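Local coordinates for protein gamma-glutamyltranspeptidase (Streptomyces lincolnensis, PDB 6J3A) that is a gamma-glutamyltranspeptidase homologue related to LmbA, probably acting on gamma-glutamyl or similar amide bonds as a member of the Ntn-hydrolase clan, at residues A[17-29]-A[39-51]. Numbering follows the deposited sequence.
Sequences STHWLASQSAMAV and AAVAGAFVLHVVE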
loop_
_atom_site.group_PDB
_atom_site.type_symbol
_atom_site.label_atom_id
_atom_site.label_comp_id
_atom_site.label_asym_id
_atom_site.label_seq_id
_atom_site.Cartn_x
_atom_site.Cartn_y
_atom_site.Cartn_z
ATOM N N SER A 17 5.959 7.637 1.979
ATOM C CA SER A 17 7.420 7.556 1.987
ATOM C C SER A 17 7.946 6.844 0.766
ATOM O O SER A 17 7.194 6.296 -0.045
ATOM C CB SER A 17 7.924 6.773 3.204
ATOM O OG SER A 17 7.867 7.559 4.361
ATOM N N THR A 18 9.272 6.856 0.679
ATOM C CA THR A 18 10.035 6.016 -0.239
ATOM C C THR A 18 10.341 4.629 0.342
ATOM O O THR A 18 11.070 3.869 -0.294
ATOM C CB THR A 18 11.373 6.696 -0.640
ATOM O OG1 THR A 18 12.088 7.111 0.533
ATOM C CG2 THR A 18 11.120 7.893 -1.524
ATOM N N HIS A 19 9.787 4.308 1.522
ATOM C CA HIS A 19 9.937 3.001 2.176
ATOM C C HIS A 19 8.804 2.692 3.160
ATOM O O HIS A 19 8.535 3.465 4.088
ATOM C CB HIS A 19 11.257 2.924 2.921
ATOM C CG HIS A 19 11.781 1.532 3.079
ATOM N ND1 HIS A 19 11.160 0.584 3.862
ATOM C CD2 HIS A 19 12.885 0.938 2.571
ATOM C CE1 HIS A 19 11.855 -0.538 3.824
ATOM N NE2 HIS A 19 12.905 -0.351 3.045
ATOM N N TRP A 20 8.185 1.529 2.976
ATOM C CA TRP A 20 6.966 1.138 3.703
ATOM C C TRP A 20 7.149 1.110 5.231
ATOM O O TRP A 20 6.241 1.474 5.977
ATOM C CB TRP A 20 6.434 -0.225 3.194
ATOM C CG TRP A 20 7.300 -1.393 3.555
ATOM C CD1 TRP A 20 7.261 -2.120 4.713
ATOM C CD2 TRP A 20 8.346 -1.961 2.758
ATOM N NE1 TRP A 20 8.226 -3.097 4.692
ATOM C CE2 TRP A 20 8.910 -3.022 3.507
ATOM C CE3 TRP A 20 8.877 -1.668 1.493
ATOM C CZ2 TRP A 20 9.971 -3.802 3.023
ATOM C CZ3 TRP A 20 9.931 -2.444 1.014
ATOM C CH2 TRP A 20 10.465 -3.499 1.777
ATOM N N LEU A 21 8.324 0.666 5.670
ATOM C CA LEU A 21 8.667 0.597 7.083
ATOM C C LEU A 21 8.614 1.981 7.722
ATOM O O LEU A 21 8.132 2.141 8.849
ATOM C CB LEU A 21 10.063 -0.015 7.267
ATOM C CG LEU A 21 10.283 -1.503 6.930
ATOM C CD1 LEU A 21 11.758 -1.844 7.049
ATOM C CD2 LEU A 21 9.487 -2.441 7.818
ATOM N N ALA A 22 9.092 2.978 6.984
ATOM C CA ALA A 22 9.084 4.355 7.468
ATOM C C ALA A 22 7.674 4.942 7.445
ATOM O O ALA A 22 7.292 5.688 8.351
ATOM C CB ALA A 22 10.034 5.205 6.645
ATOM N N SER A 23 6.902 4.601 6.415
ATOM C CA SER A 23 5.517 5.054 6.317
ATOM C C SER A 23 4.719 4.591 7.512
ATOM O O SER A 23 4.089 5.399 8.200
ATOM C CB SER A 23 4.861 4.512 5.062
ATOM O OG SER A 23 5.361 5.154 3.919
ATOM N N GLN A 24 4.770 3.281 7.752
ATOM C CA GLN A 24 3.963 2.653 8.792
ATOM C C GLN A 24 4.418 3.059 10.190
ATOM O O GLN A 24 3.602 3.111 11.114
ATOM C CB GLN A 24 3.977 1.124 8.629
ATOM C CG GLN A 24 3.077 0.330 9.583
ATOM C CD GLN A 24 1.684 0.926 9.761
ATOM O OE1 GLN A 24 0.932 1.052 8.796
ATOM N NE2 GLN A 24 1.336 1.300 11.007
ATOM N N SER A 25 5.710 3.353 10.338
ATOM C CA SER A 25 6.266 3.770 11.623
ATOM C C SER A 25 5.766 5.174 11.953
ATOM O O SER A 25 5.353 5.447 13.083
ATOM C CB SER A 25 7.802 3.738 11.609
ATOM O OG SER A 25 8.302 2.418 11.471
ATOM N N ALA A 26 5.793 6.051 10.951
ATOM C CA ALA A 26 5.226 7.398 11.073
ATOM C C ALA A 26 3.719 7.350 11.352
ATOM O O ALA A 26 3.197 8.115 12.159
ATOM C CB ALA A 26 5.498 8.186 9.805
ATOM N N MET A 27 3.031 6.430 10.689
ATOM C CA MET A 27 1.604 6.242 10.893
ATOM C C MET A 27 1.310 5.743 12.300
ATOM O O MET A 27 0.325 6.152 12.908
ATOM C CB MET A 27 1.064 5.243 9.882
ATOM C CG MET A 27 -0.438 5.099 9.903
ATOM S SD MET A 27 -1.208 6.576 9.248
ATOM C CE MET A 27 -2.882 6.380 9.849
ATOM N N ALA A 28 2.157 4.848 12.799
ATOM C CA ALA A 28 2.067 4.378 14.186
ATOM C C ALA A 28 2.050 5.541 15.190
ATOM O O ALA A 28 1.332 5.500 16.181
ATOM C CB ALA A 28 3.210 3.419 14.501
ATOM N N VAL A 29 2.835 6.575 14.914
ATOM C CA VAL A 29 2.878 7.757 15.761
ATOM C C VAL A 29 1.546 8.502 15.728
ATOM O O VAL A 29 1.068 8.967 16.769
ATOM C CB VAL A 29 4.055 8.667 15.364
ATOM C CG1 VAL A 29 3.992 10.020 16.073
ATOM C CG2 VAL A 29 5.367 7.956 15.676
ATOM N N ALA A 39 5.257 12.447 13.670
ATOM C CA ALA A 39 5.267 11.333 12.738
ATOM C C ALA A 39 6.473 11.381 11.823
ATOM O O ALA A 39 7.184 10.394 11.670
ATOM C CB ALA A 39 3.993 11.335 11.912
ATOM N N ALA A 40 6.694 12.543 11.226
ATOM C CA ALA A 40 7.763 12.708 10.253
ATOM C C ALA A 40 9.153 12.517 10.867
ATOM O O ALA A 40 10.049 11.965 10.219
ATOM C CB ALA A 40 7.659 14.067 9.603
ATOM N N VAL A 41 9.325 12.977 12.107
ATOM C CA VAL A 41 10.566 12.754 12.840
ATOM C C VAL A 41 10.819 11.251 12.966
ATOM O O VAL A 41 11.879 10.765 12.563
ATOM C CB VAL A 41 10.563 13.437 14.227
ATOM C CG1 VAL A 41 11.798 13.039 15.037
ATOM C CG2 VAL A 41 10.555 14.952 14.069
ATOM N N ALA A 42 9.836 10.522 13.485
ATOM C CA ALA A 42 9.946 9.061 13.615
ATOM C C ALA A 42 10.303 8.376 12.307
ATOM O O ALA A 42 11.251 7.591 12.244
ATOM C CB ALA A 42 8.656 8.487 14.142
ATOM N N GLY A 43 9.535 8.687 11.271
ATOM C CA GLY A 43 9.777 8.147 9.937
ATOM C C GLY A 43 11.173 8.430 9.411
ATOM O O GLY A 43 11.777 7.582 8.765
ATOM N N ALA A 44 11.688 9.622 9.702
ATOM C CA ALA A 44 12.992 10.062 9.196
ATOM C C ALA A 44 14.134 9.241 9.754
ATOM O O ALA A 44 15.063 8.899 9.034
ATOM C CB ALA A 44 13.214 11.525 9.517
ATOM N N PHE A 45 14.061 8.939 11.044
ATOM C CA PHE A 45 15.063 8.108 11.695
ATOM C C PHE A 45 14.925 6.636 11.293
ATOM O O PHE A 45 15.908 5.905 11.258
ATOM C CB PHE A 45 15.024 8.302 13.216
ATOM C CG PHE A 45 15.665 9.588 13.669
ATOM C CD1 PHE A 45 14.994 10.791 13.550
ATOM C CD2 PHE A 45 16.960 9.596 14.189
ATOM C CE1 PHE A 45 15.589 11.982 13.952
ATOM C CE2 PHE A 45 17.557 10.782 14.603
ATOM C CZ PHE A 45 16.873 11.981 14.481
ATOM N N VAL A 46 13.715 6.197 10.991
ATOM C CA VAL A 46 13.533 4.883 10.386
ATOM C C VAL A 46 14.208 4.853 9.005
ATOM O O VAL A 46 14.920 3.901 8.689
ATOM C CB VAL A 46 12.040 4.483 10.335
ATOM C CG1 VAL A 46 11.817 3.252 9.461
ATOM C CG2 VAL A 46 11.531 4.218 11.749
ATOM N N LEU A 47 14.018 5.902 8.212
ATOM C CA LEU A 47 14.663 5.991 6.894
ATOM C C LEU A 47 16.183 5.864 6.928
ATOM O O LEU A 47 16.772 5.269 6.016
ATOM C CB LEU A 47 14.290 7.293 6.188
ATOM C CG LEU A 47 12.884 7.373 5.602
ATOM C CD1 LEU A 47 12.586 8.802 5.188
ATOM C CD2 LEU A 47 12.733 6.443 4.411
ATOM N N HIS A 48 16.815 6.423 7.962
ATOM C CA HIS A 48 18.270 6.263 8.138
ATOM C C HIS A 48 18.605 4.776 8.116
ATOM O O HIS A 48 19.523 4.333 7.418
ATOM C CB HIS A 48 18.759 6.819 9.478
ATOM C CG HIS A 48 18.536 8.282 9.652
ATOM N ND1 HIS A 48 18.379 8.864 10.893
ATOM C CD2 HIS A 48 18.445 9.284 8.747
ATOM C CE1 HIS A 48 18.187 10.163 10.742
ATOM N NE2 HIS A 48 18.224 10.444 9.449
ATOM N N VAL A 49 17.816 4.022 8.884
ATOM C CA VAL A 49 18.035 2.595 9.119
ATOM C C VAL A 49 17.696 1.734 7.909
ATOM O O VAL A 49 18.406 0.770 7.634
ATOM C CB VAL A 49 17.236 2.104 10.349
ATOM C CG1 VAL A 49 17.482 0.623 10.612
ATOM C CG2 VAL A 49 17.619 2.896 11.591
ATOM N N VAL A 50 16.622 2.075 7.198
ATOM C CA VAL A 50 16.120 1.231 6.100
ATOM C C VAL A 50 16.518 1.676 4.699
ATOM O O VAL A 50 16.305 0.928 3.749
ATOM C CB VAL A 50 14.593 1.024 6.179
ATOM C CG1 VAL A 50 14.214 0.508 7.567
ATOM C CG2 VAL A 50 13.818 2.293 5.822
ATOM N N GLU A 51 17.080 2.879 4.577
ATOM C CA GLU A 51 17.690 3.349 3.331
ATOM C C GLU A 51 19.065 3.997 3.584
ATOM O O GLU A 51 19.307 5.135 3.169
ATOM C CB GLU A 51 16.763 4.336 2.623
ATOM C CG GLU A 51 15.374 3.791 2.336
ATOM C CD GLU A 51 14.621 4.597 1.290
ATOM O OE1 GLU A 51 15.130 4.734 0.158
ATOM O OE2 GLU A 51 13.512 5.083 1.589
HETATM O O HOH W 1 15.585 -1.561 3.092
#
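A22 and G43 lie with their CA atoms 4.6 Å apart where residues 20-29 and 39-50, parts of helices 20-31 and 36-50, run roughly antiparallel, at 150° between their N-to-C directions, their axes approaching to 7.7 Å. Small residues permit this closeness: the methyl of A26 rests on the carbonyl oxygen of A39, A39 CB in turn meets A26 O, and A22 CB packs on G43 O. The two methyls of V46 reach residues three apart on helix 20-31: with CG1 anti to the backbone N (chi1 169°), CG1 is laid over A22 CA and CG2 against the hydroxyl of S25, itself turned back to donate to L21 O. The pair forms a helical hairpin flanking the strands of the Ntn-hydrolase fold; strand 613-616 touches helix 20-31 on W20, Q24 and M27. At the hairpin's open end V50 CG2 sits over the centre of the H19 imidazole, a CH-pi contact 3.6 Å from the centroid, while ND1 of H19, the N-cap residue, accepts a weak capping hydrogen bond from L21 N, in the ring plane at its edge. A water links H19 NE2 to V50 O. T18 OG1 donates to the syn side of E51 OE2 at 2.7 Å, 16° out of the carboxylate plane. With an alanine replacing E51, the T18 hydroxyl would probably lose this acceptor and a gap open beside H19 CB, which OE2 approaches to 3.4 Å.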